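Malonyl-CoA decarboxylase (Rhodopseudomonas palustris, PDB 4KSA) probably catalyses the decarboxylation of malonyl-CoA to acetyl-CoA and carbon dioxide. Local coordinates at residues 125-130 with 221-226; 348-353 with 393-398. All coordinates share one frame; numbering follows the deposited sequence.

Contact 1 (125-130 with 221-226)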
# COMPACT_ATOMS: atom_id res chain seq x y z
N ARG A 125 28.72 6.43 12.39
CA ARG A 125 29.08 5.17 11.77
C ARG A 125 28.34 4.00 12.39
O ARG A 125 27.93 3.09 11.68
CB ARG A 125 30.58 4.97 11.85
CG ARG A 125 31.33 6.04 11.10
CD ARG A 125 32.78 5.68 10.85
NE ARG A 125 33.44 6.77 10.14
CZ ARG A 125 34.55 6.65 9.42
NH1 ARG A 125 35.17 5.47 9.32
NH2 ARG A 125 35.01 7.70 8.75
N LEU A 126 28.16 4.02 13.70
CA LEU A 126 27.46 2.94 14.39
C LEU A 126 26.02 2.88 13.96
O LEU A 126 25.35 1.87 14.12
CB LEU A 126 27.51 3.14 15.89
CG LEU A 126 28.88 2.98 16.55
CD1 LEU A 126 28.76 3.28 18.02
CD2 LEU A 126 29.38 1.55 16.32
N ASN A 127 25.54 3.98 13.40
CA ASN A 127 24.16 4.08 12.95
C ASN A 127 23.93 3.36 11.65
O ASN A 127 22.79 3.23 11.21
CB ASN A 127 23.77 5.55 12.82
CG ASN A 127 22.28 5.73 12.65
OD1 ASN A 127 21.49 5.15 13.39
ND2 ASN A 127 21.89 6.53 11.69
N HIS A 128 25.00 2.88 11.03
CA HIS A 128 24.86 2.17 9.77
C HIS A 128 24.71 0.67 9.99
O HIS A 128 24.39 -0.09 9.08
CB HIS A 128 26.04 2.48 8.84
CG HIS A 128 25.98 3.85 8.26
ND1 HIS A 128 27.04 4.73 8.32
CD2 HIS A 128 24.99 4.50 7.60
CE1 HIS A 128 26.70 5.87 7.73
NE2 HIS A 128 25.46 5.75 7.29
N ALA A 129 24.95 0.24 11.22
CA ALA A 129 24.81 -1.17 11.52
C ALA A 129 23.33 -1.47 11.56
O ALA A 129 22.52 -0.65 12.00
CB ALA A 129 25.45 -1.46 12.87
N PRO A 130 22.92 -2.65 11.06
CA PRO A 130 21.47 -2.86 11.14
C PRO A 130 21.02 -2.86 12.60
O PRO A 130 21.69 -3.42 13.47
CB PRO A 130 21.26 -4.20 10.43
CG PRO A 130 22.68 -4.76 10.20
CD PRO A 130 23.56 -3.56 10.10
N HIS A 221 8.05 6.90 13.62
CA HIS A 221 9.04 7.52 12.76
C HIS A 221 9.81 6.38 12.10
O HIS A 221 10.12 5.37 12.73
CB HIS A 221 9.97 8.43 13.57
CG HIS A 221 10.83 9.30 12.71
ND1 HIS A 221 11.79 8.79 11.86
CD2 HIS A 221 10.88 10.64 12.57
CE1 HIS A 221 12.38 9.78 11.23
NE2 HIS A 221 11.85 10.92 11.64
N PRO A 222 10.11 6.50 10.81
CA PRO A 222 10.84 5.45 10.10
C PRO A 222 12.19 5.05 10.71
O PRO A 222 12.65 3.93 10.48
CB PRO A 222 10.99 6.03 8.68
CG PRO A 222 10.91 7.53 8.88
CD PRO A 222 9.85 7.67 9.94
N ARG A 223 12.83 5.93 11.50
CA ARG A 223 14.12 5.61 12.12
C ARG A 223 14.03 4.44 13.08
O ARG A 223 14.99 3.70 13.23
CB ARG A 223 14.70 6.80 12.90
CG ARG A 223 15.26 7.92 12.06
CD ARG A 223 16.49 7.51 11.28
NE ARG A 223 17.00 8.65 10.51
CZ ARG A 223 18.24 8.74 10.03
NH1 ARG A 223 18.61 9.82 9.35
NH2 ARG A 223 19.10 7.75 10.24
N LEU A 224 12.89 4.31 13.74
CA LEU A 224 12.66 3.23 14.67
C LEU A 224 11.41 2.50 14.24
O LEU A 224 10.32 2.73 14.77
CB LEU A 224 12.48 3.77 16.08
CG LEU A 224 13.71 4.40 16.71
CD1 LEU A 224 13.36 4.91 18.09
CD2 LEU A 224 14.85 3.38 16.77
N VAL A 225 11.59 1.63 13.26
CA VAL A 225 10.53 0.83 12.69
C VAL A 225 9.69 0.07 13.71
O VAL A 225 10.22 -0.52 14.64
CB VAL A 225 11.12 -0.16 11.66
CG1 VAL A 225 10.23 -1.40 11.55
CG2 VAL A 225 11.24 0.55 10.29
N ASP A 226 8.37 0.12 13.51
CA ASP A 226 7.40 -0.55 14.35
C ASP A 226 7.39 -0.06 15.78
O ASP A 226 6.81 -0.68 16.64
CB ASP A 226 7.63 -2.06 14.35
CG ASP A 226 7.13 -2.73 13.07
OD1 ASP A 226 7.53 -3.89 12.80
OD2 ASP A 226 6.33 -2.11 12.35
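The amide of Asn127 and the guanidinium of Arg223 meet with their planes 28° apart, ND2 of Asn127 lying obliquely to the guanidinium at 3.4 Å from NH2 of Arg223. Both atoms are donors, so this is a touch without a hydrogen bond, and the two side chains cross at about a right angle. The amide suits the place because OD1 can bond to Thr133 while ND2 stays beside the arginine. Arg223 bends at chi2 (-67°) and then runs extended, which brings NH2 up to ND2 of Asn127; its NE makes a weak hydrogen bond to the carbonyl of Trp167, and Phe172 of the second subunit makes a cation-pi contact with it. At the edge of the His221 ring, and in its plane, the backbone N of Arg223 donates a nearly straight bond to ND1 of His221 (3.1 Å). Asn127 belongs to the type I turn from Leu126 to Ala129 at the end region of helix 118-126; Leu126 packs on helices 52-68 and 132-146. Across from it, Arg223 sits in the loop joining strands 214-220 and 230-237, a small surface meeting of the helical N-terminal part with the sheet-bearing C-terminal part.

Contact 2 (348-353 with 393-398)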
# COMPACT_ATOMS: atom_id res chain seq x y z
N ASP A 348 -15.17 18.62 55.08
CA ASP A 348 -14.88 19.89 55.71
C ASP A 348 -13.46 20.36 55.50
O ASP A 348 -13.23 21.51 55.14
CB ASP A 348 -15.20 19.82 57.20
CG ASP A 348 -16.69 19.71 57.48
OD1 ASP A 348 -17.43 20.67 57.16
OD2 ASP A 348 -17.12 18.66 58.01
N THR A 349 -12.49 19.47 55.72
CA THR A 349 -11.08 19.81 55.54
C THR A 349 -10.80 20.14 54.08
O THR A 349 -9.99 21.02 53.77
CB THR A 349 -10.15 18.65 55.95
OG1 THR A 349 -10.42 18.26 57.31
CG2 THR A 349 -8.69 19.07 55.83
N ALA A 350 -11.49 19.43 53.19
CA ALA A 350 -11.34 19.61 51.76
C ALA A 350 -11.77 21.00 51.31
O ALA A 350 -10.95 21.78 50.81
CB ALA A 350 -12.17 18.55 51.03
N ASP A 351 -13.05 21.31 51.49
CA ASP A 351 -13.59 22.60 51.09
C ASP A 351 -12.84 23.76 51.71
O ASP A 351 -12.86 24.87 51.19
CB ASP A 351 -15.06 22.69 51.47
CG ASP A 351 -15.93 21.78 50.63
OD1 ASP A 351 -15.74 20.54 50.70
OD2 ASP A 351 -16.79 22.31 49.89
N ARG A 352 -12.18 23.50 52.83
CA ARG A 352 -11.42 24.53 53.50
C ARG A 352 -10.13 24.79 52.72
O ARG A 352 -9.71 25.94 52.55
CB ARG A 352 -11.08 24.07 54.92
CG ARG A 352 -11.03 25.18 55.94
CD ARG A 352 -12.38 25.33 56.65
NE ARG A 352 -12.82 24.09 57.29
CZ ARG A 352 -12.06 23.29 58.03
NH1 ARG A 352 -10.78 23.58 58.25
NH2 ARG A 352 -12.58 22.20 58.58
N LEU A 353 -9.53 23.70 52.24
CA LEU A 353 -8.29 23.74 51.47
C LEU A 353 -8.45 24.22 50.04
O LEU A 353 -7.67 25.05 49.56
CB LEU A 353 -7.66 22.34 51.44
CG LEU A 353 -6.75 21.93 52.58
CD1 LEU A 353 -6.47 20.44 52.48
CD2 LEU A 353 -5.46 22.74 52.53
N LEU A 393 -8.92 24.06 36.86
CA LEU A 393 -8.14 23.38 37.89
C LEU A 393 -9.07 22.44 38.63
O LEU A 393 -10.09 22.87 39.16
CB LEU A 393 -7.53 24.41 38.84
CG LEU A 393 -6.80 25.58 38.17
CD1 LEU A 393 -6.15 26.46 39.22
CD2 LEU A 393 -5.74 25.03 37.24
N ASN A 394 -8.74 21.16 38.67
CA ASN A 394 -9.61 20.20 39.32
C ASN A 394 -9.15 19.74 40.68
O ASN A 394 -8.47 18.73 40.80
CB ASN A 394 -9.79 18.97 38.43
CG ASN A 394 -10.38 19.31 37.08
OD1 ASN A 394 -11.49 19.83 37.00
ND2 ASN A 394 -9.64 19.04 36.02
N PHE A 395 -9.54 20.48 41.72
CA PHE A 395 -9.17 20.12 43.08
C PHE A 395 -9.62 18.68 43.35
O PHE A 395 -10.73 18.30 43.00
CB PHE A 395 -9.83 21.06 44.09
CG PHE A 395 -9.36 20.87 45.51
CD1 PHE A 395 -8.11 21.35 45.91
CD2 PHE A 395 -10.12 20.15 46.42
CE1 PHE A 395 -7.63 21.11 47.20
CE2 PHE A 395 -9.64 19.91 47.71
CZ PHE A 395 -8.40 20.39 48.10
N LEU A 396 -8.74 17.89 43.95
CA LEU A 396 -9.04 16.49 44.27
C LEU A 396 -9.55 15.66 43.10
O LEU A 396 -10.49 14.88 43.24
CB LEU A 396 -10.04 16.43 45.43
CG LEU A 396 -9.42 16.70 46.80
CD1 LEU A 396 -10.48 16.68 47.90
CD2 LEU A 396 -8.37 15.63 47.05
N GLY A 397 -8.93 15.82 41.94
CA GLY A 397 -9.33 15.04 40.78
C GLY A 397 -8.78 13.63 40.88
O GLY A 397 -9.41 12.67 40.41
N ASP A 398 -7.62 13.48 41.49
CA ASP A 398 -7.00 12.17 41.63
C ASP A 398 -6.52 11.92 43.06
O ASP A 398 -5.49 12.44 43.49
CB ASP A 398 -5.83 12.04 40.65
CG ASP A 398 -5.09 10.73 40.79
OD1 ASP A 398 -5.76 9.69 40.96
OD2 ASP A 398 -3.84 10.74 40.72
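A chi1 of -173° swings the Phe395 ring opposite its backbone N and out to helix 347-367, where it touches Leu353 and Ala350. Leu396, next in the chain, instead sets CG anti to its own carbonyl carbon (chi1 -77°), and this sends CD1 to the methyl of Ala350. The ring leads with CZ, which lies 3.9 Å from CB of Leu353, and with CE2, which comes equally close, 3.9 Å, to the backbone O of Ala350. Both approaches are oblique to the ring. CD1 of Leu396 stands 4.0 Å from CB of Ala350, while CE2 of Phe395 is a looser 4.4 Å from that same CB. Alanine suits this place because its short side chain lets the ring come up to the helix backbone. The leucine one helical turn on adds apolar surface beside it.

The partner is a type II beta turn, Asn394 to Gly397, leaving the end of strand 389-394, an outermost strand of the mixed sheet within this chain. Helix 347-367 packs against this end of the sheet in the region assigned by sequence to the acetyltransferase clan. Phi of Leu396 is positive (52°), as the third position of a type II turn requires; glycine or asparagine is commoner there, but leucine lets the side chain join the packing. No hydrogen bond links the two segments, so apolar packing joins them.

Further along the same helix, Lys354 and Leu358 also touch Phe395, giving the aromatic ring a longer seat, and Leu358 meets Leu393 as well. Trp343, from the loop before the helix, packs on both Leu353 and Leu396 and so bridges the two sides. Asn394 ties the strand end to strand 411-416 through its backbone, to Met411, and through ND2, to OD1 of Asn413.

Overall arrangement
Contact 1 and contact 2 lie on opposite sides of the centre of the chain, with their own centres 48 Å apart and their nearest atoms about 29 Å apart, so they do not touch. Along the chain they follow in series: the first joins the N-terminal and C-terminal family regions, whereas the second lies wholly within the latter. Contact 1 is the nearer to a known site, since the side chain of Arg223 is about 12 Å from that of His162, seen to bind magnesium in this protein though not in this chain of the model, and about 13 Å from a bound magnesium ion. Contact 1 also meets the second subunit; contact 2 touches no other chain.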